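Local coordinates for binding domain (Hc) of Paraclostridial Mosquitocidal Protein 1 (Paraclostridium bifermentans, PDB 6HOX) that targets nerve cells of its host as the receptor-binding part of a botulinum-like neurotoxin aimed at Anopheles mosquitoes, which delivers its light chain into the cytosol, at residues Asn82-Phe86 and Leu196-Asp200; Asp88-Ser92 and Ile226-Leu231; Ile91-Ile95 and Leu239-Phe244; Tyr182-Lys187 and Asn232-Glu237. One frame throughout, in Å; residues are numbered along the deposited sequence.

Contact 1: residues Asn82-Phe86 and Leu196-Asp200; sequences NFSYF and LRGID
Tyr-85 lies alongside Arg-197, the two side chains running the same way, with the ring and the guanidinium planes turned 48° apart. The ring comes close to two carbonyl oxygens: its CE1 stands 3.3 Å from Leu-196 O, and CD1 approaches Arg-197 O. Because CG is swung anti to the main-chain nitrogen (chi1 -176°), the ring is carried along the 196-198 backbone. Tyr-85 CB is 4.2 Å from Gly-198 CA, and the missing side chain of this glycine leaves room for the Asp-200 carboxylate. Tyrosine suits this half-open place, since its ring carbons can approach peptide groups while its hydroxyl stays near the arginine. Further along, Asp-200 sets its CB 3.8 Å from Ser-84 CA, and Ile-199 CG1 packs 3.6 Å from Phe-83 O.

No direct hydrogen bond forms between residues 82-86 and 196-200. A water joins them instead, donating to Phe-83 O at 2.8 Å and accepting from Ile-199 N at 2.7 Å, which satisfies two backbone groups that lie too far apart to pair. Behind this first shell, the Arg-197 chain bends at chi2 (-55°) and folds NH1 back to a hydrogen bond with Leu-196 O, 3.1 Å away; the donor sits above the carbonyl plane. NH1 also binds Asn-194 O, so both bonds stay within the arginine's own loop.

Phe-83 meets Trp-123 of strand 122-128 and Phe-89 of strand 89-96 edge to face. The contact thus ties the loop leading into strand 89-96 to the one between strands 186-192 and 205-207, while Gln-121 NE2 hydrogen-bonds Asp-200 O from just ahead of strand 122-128.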
loop_
_atom_site.group_PDB
_atom_site.type_symbol
_atom_site.label_atom_id
_atom_site.label_comp_id
_atom_site.label_asym_id
_atom_site.label_seq_id
_atom_site.Cartn_x
_atom_site.Cartn_y
_atom_site.Cartn_z
ATOM N N ASN A 82 -24.004 -16.931 0.879
ATOM C CA ASN A 82 -25.020 -17.202 -0.128
ATOM C C ASN A 82 -25.141 -16.031 -1.118
ATOM O O ASN A 82 -25.286 -14.857 -0.725
ATOM C CB ASN A 82 -26.368 -17.504 0.522
ATOM C CG ASN A 82 -27.486 -17.487 -0.491
ATOM O OD1 ASN A 82 -28.324 -16.586 -0.482
ATOM N ND2 ASN A 82 -27.463 -18.448 -1.399
ATOM N N PHE A 83 -25.128 -16.381 -2.409
ATOM C CA PHE A 83 -25.186 -15.421 -3.507
ATOM C C PHE A 83 -26.476 -15.632 -4.315
ATOM O O PHE A 83 -26.487 -15.398 -5.518
ATOM C CB PHE A 83 -23.917 -15.547 -4.359
ATOM C CG PHE A 83 -22.644 -15.452 -3.557
ATOM C CD1 PHE A 83 -22.217 -14.232 -3.055
ATOM C CD2 PHE A 83 -21.888 -16.581 -3.278
ATOM C CE1 PHE A 83 -21.061 -14.140 -2.295
ATOM C CE2 PHE A 83 -20.729 -16.486 -2.520
ATOM C CZ PHE A 83 -20.320 -15.268 -2.029
ATOM N N SER A 84 -27.558 -16.036 -3.634
ATOM C CA SER A 84 -28.885 -16.245 -4.246
ATOM C C SER A 84 -29.439 -14.901 -4.732
ATOM O O SER A 84 -29.007 -13.846 -4.258
ATOM C CB SER A 84 -29.842 -16.899 -3.280
ATOM O OG SER A 84 -30.349 -15.951 -2.347
ATOM N N TYR A 85 -30.413 -14.952 -5.651
ATOM C CA TYR A 85 -30.921 -13.750 -6.323
ATOM C C TYR A 85 -31.485 -12.734 -5.319
ATOM O O TYR A 85 -31.411 -11.528 -5.567
ATOM C CB TYR A 85 -31.996 -14.072 -7.365
ATOM C CG TYR A 85 -32.443 -12.852 -8.132
ATOM C CD1 TYR A 85 -31.520 -12.089 -8.830
ATOM C CD2 TYR A 85 -33.763 -12.425 -8.124
ATOM C CE1 TYR A 85 -31.894 -10.948 -9.519
ATOM C CE2 TYR A 85 -34.155 -11.286 -8.813
ATOM C CZ TYR A 85 -33.217 -10.543 -9.513
ATOM O OH TYR A 85 -33.568 -9.414 -10.199
ATOM N N PHE A 86 -32.046 -13.219 -4.203
ATOM C CA PHE A 86 -32.691 -12.357 -3.204
ATOM C C PHE A 86 -31.733 -12.074 -2.033
ATOM O O PHE A 86 -32.160 -12.054 -0.877
ATOM C CB PHE A 86 -34.003 -12.993 -2.731
ATOM N N LEU A 196 -29.659 -8.767 -14.579
ATOM C CA LEU A 196 -29.022 -9.989 -14.144
ATOM C C LEU A 196 -30.022 -10.776 -13.297
ATOM O O LEU A 196 -30.730 -10.207 -12.498
ATOM C CB LEU A 196 -27.778 -9.621 -13.327
ATOM C CG LEU A 196 -26.542 -10.482 -13.561
ATOM C CD1 LEU A 196 -26.191 -10.545 -15.036
ATOM C CD2 LEU A 196 -25.364 -9.939 -12.760
ATOM N N ARG A 197 -30.068 -12.091 -13.490
ATOM C CA ARG A 197 -30.843 -12.925 -12.611
ATOM C C ARG A 197 -29.864 -13.582 -11.629
ATOM O O ARG A 197 -28.941 -12.905 -11.110
ATOM C CB ARG A 197 -31.761 -13.800 -13.465
ATOM C CG ARG A 197 -32.768 -12.981 -14.268
ATOM C CD ARG A 197 -33.610 -12.059 -13.379
ATOM N NE ARG A 197 -34.563 -11.212 -14.094
ATOM C CZ ARG A 197 -34.444 -9.892 -14.263
ATOM N NH1 ARG A 197 -33.426 -9.228 -13.735
ATOM N NH2 ARG A 197 -35.348 -9.240 -14.970
ATOM N N GLY A 198 -30.075 -14.860 -11.340
ATOM C CA GLY A 198 -29.358 -15.530 -10.260
ATOM C C GLY A 198 -27.946 -15.912 -10.673
ATOM O O GLY A 198 -27.711 -16.346 -11.796
ATOM N N ILE A 199 -27.006 -15.760 -9.739
ATOM C CA ILE A 199 -25.618 -16.166 -9.935
ATOM C C ILE A 199 -25.241 -17.250 -8.916
ATOM O O ILE A 199 -24.102 -17.688 -8.891
ATOM C CB ILE A 199 -24.672 -14.954 -9.848
ATOM C CG1 ILE A 199 -24.621 -14.331 -8.450
ATOM C CG2 ILE A 199 -25.014 -13.929 -10.909
ATOM C CD1 ILE A 199 -23.375 -13.492 -8.222
ATOM N N ASP A 200 -26.197 -17.662 -8.076
ATOM C CA ASP A 200 -25.962 -18.700 -7.081
ATOM C C ASP A 200 -25.528 -19.987 -7.781
ATOM O O ASP A 200 -25.903 -20.253 -8.939
ATOM C CB ASP A 200 -27.194 -18.977 -6.222
ATOM C CG ASP A 200 -28.474 -19.050 -7.034
ATOM O OD1 ASP A 200 -28.827 -18.029 -7.687
ATOM O OD2 ASP A 200 -29.097 -20.129 -7.027
HETATM O O HOH W 1 -28.005 -14.385 -7.585
#

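Contact 2: residues Asp88-Ser92 and Ile226-Leu231; sequences DFTIS and IYQRAL
Asp-88 opens the segment by laying its CB 3.9 Å from the CB of Ala-230, a small residue that lets the two chains come close where one enters its strand and the other has left its own. Its carboxylate works elsewhere, OD1 taking a weak hydrogen bond from Gln-175 N. At Phe-89 the side chain sets off away from the partner chain, although its CB still touches Tyr-227 O; Phe-89 CA lies 3.2 Å from Tyr-227 O in a CA-H...O contact.

Thr-90 carries the contact. Its backbone forms both bonds of an antiparallel hydrogen-bonded pair with Tyr-227: Thr-90 N donates to Tyr-227 O (3.0 Å), and Tyr-227 N to Thr-90 O (2.8 Å). The side chain adds two more. With OG1 beside its own nitrogen (chi1 -61°), the hydroxyl gives its proton to an in-plane lone pair of Arg-229 O at 2.7 Å and accepts from Leu-231 N at 3.0 Å. One group that can both donate and accept thereby holds the chain where it turns out of the sheet, and CG2 meanwhile packs against Leu-231 CG and CD1.

Ile-91 faces Ile-226 as a non-hydrogen-bonded pair, CG1 to CG1 4.4 Å, on the face opposite to Thr-90 and Tyr-227. Ser-92 then places OG at the edge of the Tyr-227 ring, 3.5 Å from CE1. Beta-branched and aromatic residues fit such extended, buried strands well. Strand 89-96 runs between strands 218-227 and 167-174 of an antiparallel sheet, an arrangement characteristic of the concanavalin-like jelly roll found in the N-terminal half of clostridial neurotoxin binding domains.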
loop_
_atom_site.group_PDB
_atom_site.type_symbol
_atom_site.label_atom_id
_atom_site.label_comp_id
_atom_site.label_asym_id
_atom_site.label_seq_id
_atom_site.Cartn_x
_atom_site.Cartn_y
_atom_site.Cartn_z
ATOM N N ASP A 88 -28.507 -9.270 -1.278
ATOM C CA ASP A 88 -27.444 -8.264 -1.429
ATOM C C ASP A 88 -26.172 -8.788 -0.745
ATOM O O ASP A 88 -26.248 -9.555 0.205
ATOM C CB ASP A 88 -27.860 -6.920 -0.826
ATOM C CG ASP A 88 -29.114 -6.316 -1.436
ATOM O OD1 ASP A 88 -29.471 -6.699 -2.579
ATOM O OD2 ASP A 88 -29.735 -5.468 -0.759
ATOM N N PHE A 89 -24.994 -8.377 -1.215
ATOM C CA PHE A 89 -23.772 -8.746 -0.491
ATOM C C PHE A 89 -22.651 -7.743 -0.788
ATOM O O PHE A 89 -22.751 -6.934 -1.727
ATOM C CB PHE A 89 -23.355 -10.185 -0.799
ATOM C CG PHE A 89 -22.995 -10.458 -2.235
ATOM C CD1 PHE A 89 -23.971 -10.812 -3.155
ATOM C CD2 PHE A 89 -21.683 -10.361 -2.666
ATOM C CE1 PHE A 89 -23.638 -11.063 -4.478
ATOM C CE2 PHE A 89 -21.350 -10.616 -3.987
ATOM C CZ PHE A 89 -22.332 -10.966 -4.893
ATOM N N THR A 90 -21.625 -7.796 0.072
ATOM C CA THR A 90 -20.393 -7.065 -0.084
ATOM C C THR A 90 -19.215 -8.032 0.085
ATOM O O THR A 90 -19.240 -8.924 0.948
ATOM C CB THR A 90 -20.313 -5.903 0.913
ATOM O OG1 THR A 90 -21.424 -5.056 0.615
ATOM C CG2 THR A 90 -19.019 -5.121 0.824
ATOM N N ILE A 91 -18.229 -7.871 -0.802
ATOM C CA ILE A 91 -16.942 -8.486 -0.709
ATOM C C ILE A 91 -15.920 -7.363 -0.474
ATOM O O ILE A 91 -15.905 -6.386 -1.220
ATOM C CB ILE A 91 -16.638 -9.305 -1.983
ATOM C CG1 ILE A 91 -17.530 -10.547 -2.079
ATOM C CG2 ILE A 91 -15.160 -9.681 -2.053
ATOM C CD1 ILE A 91 -17.394 -11.323 -3.375
ATOM N N SER A 92 -15.072 -7.524 0.547
ATOM C CA SER A 92 -13.917 -6.631 0.787
ATOM C C SER A 92 -12.651 -7.455 1.046
ATOM O O SER A 92 -12.713 -8.608 1.464
ATOM C CB SER A 92 -14.181 -5.632 1.892
ATOM O OG SER A 92 -14.245 -6.226 3.182
ATOM N N ILE A 226 -16.840 -11.374 3.514
ATOM C CA ILE A 226 -18.175 -11.351 2.883
ATOM C C ILE A 226 -19.187 -10.856 3.917
ATOM O O ILE A 226 -19.207 -11.317 5.061
ATOM C CB ILE A 226 -18.578 -12.730 2.326
ATOM C CG1 ILE A 226 -17.535 -13.270 1.343
ATOM C CG2 ILE A 226 -19.971 -12.631 1.707
ATOM C CD1 ILE A 226 -17.692 -14.727 1.001
ATOM N N TYR A 227 -20.008 -9.898 3.493
ATOM C CA TYR A 227 -21.064 -9.322 4.286
ATOM C C TYR A 227 -22.381 -9.612 3.572
ATOM O O TYR A 227 -22.420 -9.590 2.330
ATOM C CB TYR A 227 -20.928 -7.805 4.442
ATOM C CG TYR A 227 -19.631 -7.323 5.035
ATOM C CD1 TYR A 227 -18.479 -7.228 4.263
ATOM C CD2 TYR A 227 -19.552 -6.935 6.361
ATOM C CE1 TYR A 227 -17.276 -6.789 4.805
ATOM C CE2 TYR A 227 -18.364 -6.482 6.915
ATOM C CZ TYR A 227 -17.221 -6.423 6.138
ATOM O OH TYR A 227 -16.057 -5.995 6.684
ATOM N N GLN A 228 -23.440 -9.821 4.368
ATOM C CA GLN A 228 -24.752 -10.235 3.861
ATOM C C GLN A 228 -25.635 -9.004 3.611
ATOM O O GLN A 228 -26.849 -9.096 3.662
ATOM C CB GLN A 228 -25.416 -11.201 4.850
ATOM C CG GLN A 228 -25.867 -10.527 6.143
ATOM C CD GLN A 228 -26.296 -11.517 7.200
ATOM O OE1 GLN A 228 -26.561 -12.687 6.919
ATOM N NE2 GLN A 228 -26.385 -11.039 8.432
ATOM N N ARG A 229 -25.007 -7.866 3.312
ATOM C CA ARG A 229 -25.680 -6.643 2.914
ATOM C C ARG A 229 -24.769 -5.914 1.919
ATOM O O ARG A 229 -23.560 -6.147 1.913
ATOM C CB ARG A 229 -25.940 -5.787 4.163
ATOM C CG ARG A 229 -26.823 -4.574 3.929
ATOM C CD ARG A 229 -27.286 -3.948 5.231
ATOM N NE ARG A 229 -26.175 -3.484 6.053
ATOM C CZ ARG A 229 -25.559 -2.318 5.904
ATOM N NH1 ARG A 229 -25.776 -1.581 4.828
ATOM N NH2 ARG A 229 -24.728 -1.889 6.836
ATOM N N ALA A 230 -25.360 -5.048 1.093
ATOM C CA ALA A 230 -24.627 -4.151 0.205
ATOM C C ALA A 230 -24.324 -2.861 0.963
ATOM O O ALA A 230 -25.242 -2.123 1.248
ATOM C CB ALA A 230 -25.439 -3.849 -1.028
ATOM N N LEU A 231 -23.052 -2.599 1.285
ATOM C CA LEU A 231 -22.725 -1.408 2.047
ATOM C C LEU A 231 -22.922 -0.189 1.143
ATOM O O LEU A 231 -22.678 -0.256 -0.072
ATOM C CB LEU A 231 -21.285 -1.461 2.566
ATOM C CG LEU A 231 -20.868 -2.680 3.385
ATOM C CD1 LEU A 231 -19.418 -2.546 3.821
ATOM C CD2 LEU A 231 -21.757 -2.869 4.600
#

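Contact 3: residues Ile91-Ile95 and Leu239-Phe244; sequences ISFWI and LFNSYF
Trp-94 is the large bump of this contact, driven from the strand into a hollow made by Tyr-243, Phe-244 and Phe-240. Its CB already points at the other segment, and with CG beside the backbone nitrogen (chi1 -78°) the indole reaches the aromatic side chains of residues 240-244. The edge bearing NE1 meets the face of Tyr-243 in a T-shaped pair, the planes 83° apart and the centroid of the five-membered ring 4.5 Å from that of the tyrosine. NE1 stands over the centre of the phenol ring. At the far corner of the indole, CH2 reaches two more rings, 3.5 Å from Phe-244 CZ and 3.9 Å from Phe-240 CE1; CZ2 touches Tyr-243 CB.

Two residues earlier on the strand, a smaller bump from the helix, Leu-239 CD2, packs 3.7 Å from Ser-92 OG, where the compact serine leaves room for the branched leucine. Between serine and tyrosine a water fills the interval, 2.8 Å from Ser-92 OG and 2.7 Å from Tyr-243 OH, so both hydroxyls gain a polar partner. Arg-58 also makes a cation-pi contact with the indole.

No direct hydrogen bond crosses this interface: its strength should come from aromatic burial, with the indole N-H directed at pi electrons, and its polar ends are joined through water.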
loop_
_atom_site.group_PDB
_atom_site.type_symbol
_atom_site.label_atom_id
_atom_site.label_comp_id
_atom_site.label_asym_id
_atom_site.label_seq_id
_atom_site.Cartn_x
_atom_site.Cartn_y
_atom_site.Cartn_z
ATOM N N ILE A 91 -18.229 -7.871 -0.802
ATOM C CA ILE A 91 -16.942 -8.486 -0.709
ATOM C C ILE A 91 -15.920 -7.363 -0.474
ATOM O O ILE A 91 -15.905 -6.386 -1.220
ATOM C CB ILE A 91 -16.638 -9.305 -1.983
ATOM C CG1 ILE A 91 -17.530 -10.547 -2.079
ATOM C CG2 ILE A 91 -15.160 -9.681 -2.053
ATOM C CD1 ILE A 91 -17.394 -11.323 -3.375
ATOM N N SER A 92 -15.072 -7.524 0.547
ATOM C CA SER A 92 -13.917 -6.631 0.787
ATOM C C SER A 92 -12.651 -7.455 1.046
ATOM O O SER A 92 -12.713 -8.608 1.464
ATOM C CB SER A 92 -14.181 -5.632 1.892
ATOM O OG SER A 92 -14.245 -6.226 3.182
ATOM N N PHE A 93 -11.494 -6.865 0.736
ATOM C CA PHE A 93 -10.216 -7.523 0.973
ATOM C C PHE A 93 -9.055 -6.547 0.770
ATOM O O PHE A 93 -9.110 -5.573 -0.055
ATOM C CB PHE A 93 -10.035 -8.737 0.051
ATOM C CG PHE A 93 -10.138 -8.463 -1.431
ATOM C CD1 PHE A 93 -11.368 -8.461 -2.069
ATOM C CD2 PHE A 93 -9.006 -8.250 -2.194
ATOM C CE1 PHE A 93 -11.472 -8.207 -3.425
ATOM C CE2 PHE A 93 -9.105 -8.036 -3.558
ATOM C CZ PHE A 93 -10.339 -7.996 -4.169
ATOM N N TRP A 94 -7.986 -6.833 1.522
ATOM C CA TRP A 94 -6.684 -6.242 1.296
ATOM C C TRP A 94 -5.932 -7.133 0.317
ATOM O O TRP A 94 -5.917 -8.358 0.496
ATOM C CB TRP A 94 -5.921 -6.112 2.610
ATOM C CG TRP A 94 -6.355 -4.952 3.446
ATOM C CD1 TRP A 94 -7.150 -4.977 4.554
ATOM C CD2 TRP A 94 -5.998 -3.574 3.238
ATOM N NE1 TRP A 94 -7.298 -3.715 5.062
ATOM C CE2 TRP A 94 -6.595 -2.834 4.281
ATOM C CE3 TRP A 94 -5.212 -2.900 2.291
ATOM C CZ2 TRP A 94 -6.457 -1.450 4.374
ATOM C CZ3 TRP A 94 -5.057 -1.534 2.403
ATOM C CH2 TRP A 94 -5.671 -0.824 3.433
ATOM N N ILE A 95 -5.312 -6.508 -0.685
ATOM C CA ILE A 95 -4.527 -7.196 -1.676
ATOM C C ILE A 95 -3.208 -6.452 -1.888
ATOM O O ILE A 95 -3.152 -5.215 -1.880
ATOM C CB ILE A 95 -5.310 -7.367 -2.993
ATOM C CG1 ILE A 95 -4.708 -8.499 -3.832
ATOM C CG2 ILE A 95 -5.407 -6.065 -3.771
ATOM C CD1 ILE A 95 -5.492 -8.807 -5.099
ATOM N N LEU A 239 -15.517 1.458 6.642
ATOM C CA LEU A 239 -14.837 0.154 6.672
ATOM C C LEU A 239 -13.335 0.357 6.400
ATOM O O LEU A 239 -12.454 -0.195 7.106
ATOM C CB LEU A 239 -15.470 -0.766 5.625
ATOM C CG LEU A 239 -14.739 -2.089 5.378
ATOM C CD1 LEU A 239 -14.690 -2.911 6.647
ATOM C CD2 LEU A 239 -15.406 -2.882 4.271
ATOM N N PHE A 240 -13.026 1.168 5.383
ATOM C CA PHE A 240 -11.636 1.412 5.020
ATOM C C PHE A 240 -10.896 2.065 6.193
ATOM O O PHE A 240 -9.785 1.629 6.552
ATOM C CB PHE A 240 -11.543 2.249 3.749
ATOM C CG PHE A 240 -10.142 2.697 3.409
ATOM C CD1 PHE A 240 -9.222 1.798 2.900
ATOM C CD2 PHE A 240 -9.753 4.012 3.587
ATOM C CE1 PHE A 240 -7.934 2.199 2.582
ATOM C CE2 PHE A 240 -8.469 4.422 3.276
ATOM C CZ PHE A 240 -7.564 3.519 2.756
ATOM N N ASN A 241 -11.519 3.105 6.773
ATOM C CA ASN A 241 -10.951 3.884 7.867
ATOM C C ASN A 241 -10.694 3.000 9.090
ATOM O O ASN A 241 -9.756 3.269 9.862
ATOM C CB ASN A 241 -11.839 5.073 8.233
ATOM C CG ASN A 241 -11.827 6.151 7.178
ATOM O OD1 ASN A 241 -10.872 6.277 6.413
ATOM N ND2 ASN A 241 -12.892 6.931 7.112
ATOM N N SER A 242 -11.491 1.936 9.246
ATOM C CA SER A 242 -11.427 1.114 10.433
ATOM C C SER A 242 -10.117 0.322 10.472
ATOM O O SER A 242 -9.744 -0.190 11.520
ATOM C CB SER A 242 -12.638 0.215 10.557
ATOM O OG SER A 242 -12.580 -0.888 9.662
ATOM N N TYR A 243 -9.429 0.209 9.335
ATOM C CA TYR A 243 -8.149 -0.495 9.268
ATOM C C TYR A 243 -6.969 0.393 9.693
ATOM O O TYR A 243 -5.842 -0.094 9.743
ATOM C CB TYR A 243 -7.939 -1.043 7.861
ATOM C CG TYR A 243 -8.868 -2.186 7.561
ATOM C CD1 TYR A 243 -8.724 -3.387 8.230
ATOM C CD2 TYR A 243 -9.905 -2.063 6.648
ATOM C CE1 TYR A 243 -9.569 -4.455 7.982
ATOM C CE2 TYR A 243 -10.751 -3.132 6.383
ATOM C CZ TYR A 243 -10.589 -4.325 7.061
ATOM O OH TYR A 243 -11.421 -5.387 6.838
ATOM N N PHE A 244 -7.228 1.661 10.003
ATOM C CA PHE A 244 -6.177 2.625 10.379
ATOM C C PHE A 244 -6.541 3.311 11.707
ATOM O O PHE A 244 -6.400 4.517 11.860
ATOM C CB PHE A 244 -5.989 3.623 9.230
ATOM C CG PHE A 244 -5.543 2.980 7.939
ATOM C CD1 PHE A 244 -4.211 2.655 7.748
ATOM C CD2 PHE A 244 -6.455 2.656 6.940
ATOM C CE1 PHE A 244 -3.796 2.055 6.570
ATOM C CE2 PHE A 244 -6.032 2.060 5.763
ATOM C CZ PHE A 244 -4.706 1.755 5.587
HETATM O O HOH W 2 -11.623 -6.190 4.251
#

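Contact 4: residues Tyr182-Lys187 and Asn232-Glu237; sequences YINGDK and NESEVE
Tyr-182 meets Val-236 from its CB onward: that CB stands 3.9 Å from Val-236 CG1, and the same methyl then lies over one face of the ring, 3.7 Å from the centroid in a CH-pi contact. Tyr-182 CG is 3.5 Å from Val-236 CG1, and Tyr-182 CE1 is 3.7 Å from Val-236 CG2. A branched valine therefore spreads two methyls across the ring. At the ring edge CE2 touches Glu-233 CG, and the tip, OH, ends 3.4 Å from Glu-233 CA, at the first turn of the helix.

That helix starts with a capping box: Asn-232 OD1 accepts from Glu-235 N, and Glu-235 OE1 from Asn-232 N. Facing it is a beta hairpin with a type I' turn, Ile-183 to Asp-186. Its central residues, Asn-184 and Gly-185, both have positive phi, which glycine adopts easily and asparagine tolerates; the bare Gly-185 CA lets the helix come near, and a water links Gly-185 O to Glu-233 O.

Glu-233, extended beyond CG, crosses Lys-187 at about a right angle to make a salt bridge, NZ to OE1 3.3 Å, the hydrogen bond within it being weak. Its other oxygen, OE2, accepts from a second water that also accepts a hydrogen bond from Lys-187 N.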
loop_
_atom_site.group_PDB
_atom_site.type_symbol
_atom_site.label_atom_id
_atom_site.label_comp_id
_atom_site.label_asym_id
_atom_site.label_seq_id
_atom_site.Cartn_x
_atom_site.Cartn_y
_atom_site.Cartn_z
ATOM N N TYR A 182 -14.835 -0.205 -5.236
ATOM C CA TYR A 182 -14.108 0.802 -4.479
ATOM C C TYR A 182 -12.642 0.360 -4.339
ATOM O O TYR A 182 -12.382 -0.826 -4.169
ATOM C CB TYR A 182 -14.689 0.951 -3.067
ATOM C CG TYR A 182 -16.130 1.382 -2.959
ATOM C CD1 TYR A 182 -17.159 0.466 -3.081
ATOM C CD2 TYR A 182 -16.473 2.698 -2.671
ATOM C CE1 TYR A 182 -18.488 0.851 -2.983
ATOM C CE2 TYR A 182 -17.801 3.097 -2.561
ATOM C CZ TYR A 182 -18.817 2.176 -2.729
ATOM O OH TYR A 182 -20.136 2.537 -2.626
ATOM N N ILE A 183 -11.698 1.314 -4.425
ATOM C CA ILE A 183 -10.309 1.123 -3.982
ATOM C C ILE A 183 -10.035 2.165 -2.889
ATOM O O ILE A 183 -10.338 3.351 -3.089
ATOM C CB ILE A 183 -9.294 1.226 -5.145
ATOM C CG1 ILE A 183 -9.584 0.200 -6.237
ATOM C CG2 ILE A 183 -7.874 1.068 -4.621
ATOM C CD1 ILE A 183 -8.803 0.367 -7.514
ATOM N N ASN A 184 -9.514 1.697 -1.741
ATOM C CA ASN A 184 -9.167 2.508 -0.587
ATOM C C ASN A 184 -10.361 3.394 -0.209
ATOM O O ASN A 184 -10.216 4.580 0.071
ATOM C CB ASN A 184 -7.875 3.301 -0.837
ATOM C CG ASN A 184 -6.665 2.408 -1.065
ATOM O OD1 ASN A 184 -6.657 1.237 -0.670
ATOM N ND2 ASN A 184 -5.642 2.934 -1.722
ATOM N N GLY A 185 -11.560 2.799 -0.206
ATOM C CA GLY A 185 -12.748 3.476 0.263
ATOM C C GLY A 185 -13.327 4.466 -0.740
ATOM O O GLY A 185 -14.320 5.109 -0.429
ATOM N N ASP A 186 -12.694 4.625 -1.910
ATOM C CA ASP A 186 -13.180 5.501 -2.985
ATOM C C ASP A 186 -13.853 4.687 -4.106
ATOM O O ASP A 186 -13.269 3.779 -4.684
ATOM C CB ASP A 186 -12.038 6.306 -3.606
ATOM C CG ASP A 186 -11.377 7.307 -2.677
ATOM O OD1 ASP A 186 -12.070 7.823 -1.778
ATOM O OD2 ASP A 186 -10.176 7.569 -2.871
ATOM N N LYS A 187 -15.075 5.078 -4.460
ATOM C CA LYS A 187 -15.812 4.485 -5.558
ATOM C C LYS A 187 -15.097 4.758 -6.885
ATOM O O LYS A 187 -14.734 5.894 -7.183
ATOM C CB LYS A 187 -17.217 5.080 -5.583
ATOM C CG LYS A 187 -18.150 4.449 -6.599
ATOM C CD LYS A 187 -19.582 4.825 -6.354
ATOM C CE LYS A 187 -19.815 6.315 -6.407
ATOM N NZ LYS A 187 -21.262 6.614 -6.489
ATOM N N ASN A 232 -23.369 0.923 1.737
ATOM C CA ASN A 232 -23.477 2.177 1.016
ATOM C C ASN A 232 -22.091 2.848 1.008
ATOM O O ASN A 232 -21.151 2.374 1.654
ATOM C CB ASN A 232 -24.624 3.049 1.546
ATOM C CG ASN A 232 -24.400 3.593 2.941
ATOM O OD1 ASN A 232 -23.269 3.886 3.336
ATOM N ND2 ASN A 232 -25.481 3.740 3.686
ATOM N N GLU A 233 -21.984 3.927 0.225
ATOM C CA GLU A 233 -20.737 4.627 -0.044
ATOM C C GLU A 233 -20.097 5.084 1.283
ATOM O O GLU A 233 -18.853 4.988 1.449
ATOM C CB GLU A 233 -21.012 5.743 -1.060
ATOM C CG GLU A 233 -19.759 6.377 -1.629
ATOM C CD GLU A 233 -19.969 7.304 -2.819
ATOM O OE1 GLU A 233 -21.114 7.391 -3.295
ATOM O OE2 GLU A 233 -18.987 7.956 -3.252
ATOM N N SER A 234 -20.924 5.549 2.229
ATOM C CA SER A 234 -20.431 6.045 3.545
ATOM C C SER A 234 -19.916 4.890 4.409
ATOM O O SER A 234 -18.945 5.037 5.154
ATOM C CB SER A 234 -21.488 6.810 4.290
ATOM O OG SER A 234 -21.872 7.953 3.556
ATOM N N GLU A 235 -20.613 3.755 4.342
ATOM C CA GLU A 235 -20.221 2.570 5.077
ATOM C C GLU A 235 -18.876 2.029 4.561
ATOM O O GLU A 235 -18.083 1.544 5.350
ATOM C CB GLU A 235 -21.329 1.520 4.992
ATOM C CG GLU A 235 -22.554 1.892 5.793
ATOM C CD GLU A 235 -23.749 0.970 5.614
ATOM O OE1 GLU A 235 -23.996 0.527 4.475
ATOM O OE2 GLU A 235 -24.435 0.712 6.609
ATOM N N VAL A 236 -18.619 2.108 3.247
ATOM C CA VAL A 236 -17.365 1.586 2.669
ATOM C C VAL A 236 -16.192 2.459 3.148
ATOM O O VAL A 236 -15.136 1.951 3.509
ATOM C CB VAL A 236 -17.427 1.500 1.131
ATOM C CG1 VAL A 236 -16.074 1.142 0.533
ATOM C CG2 VAL A 236 -18.500 0.527 0.655
ATOM N N GLU A 237 -16.393 3.780 3.188
ATOM C CA GLU A 237 -15.358 4.695 3.693
ATOM C C GLU A 237 -15.031 4.348 5.150
ATOM O O GLU A 237 -13.869 4.257 5.547
ATOM C CB GLU A 237 -15.823 6.146 3.556
ATOM C CG GLU A 237 -14.731 7.158 3.807
ATOM C CD GLU A 237 -15.148 8.575 3.468
ATOM O OE1 GLU A 237 -16.145 9.030 4.040
ATOM O OE2 GLU A 237 -14.507 9.192 2.594
HETATM O O HOH W 3 -16.775 5.548 -0.145
HETATM O O HOH W 4 -16.529 7.175 -2.791
#

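In the fold
Contact 2 lies within an antiparallel sheet; contacts 3 and 4 set helix 233-241 against it. Contacts 2 and 3 share Ile-91 and Ser-92, and their centres lie about 13 Å apart; Tyr-227 OH reaches Leu-239 CD1 at 3.4 Å. The centres of contacts 3 and 4 are about 9 Å apart, with Phe-240 CE1 packed 3.4 Å from Asn-184 CA. Contact 2 is tied to contact 4 by a salt bridge, Arg-229 NH2 to Glu-235 OE2 at 2.6 Å. Contact 1, centred about 33 Å from the chain centre, meets contact 2 where Phe-83 CZ packs 4.0 Å from Ile-226 CD1. Contact 3 reaches into the C-terminal trefoil range, where Phe-244 O is hydrogen-bonded to Asn-378.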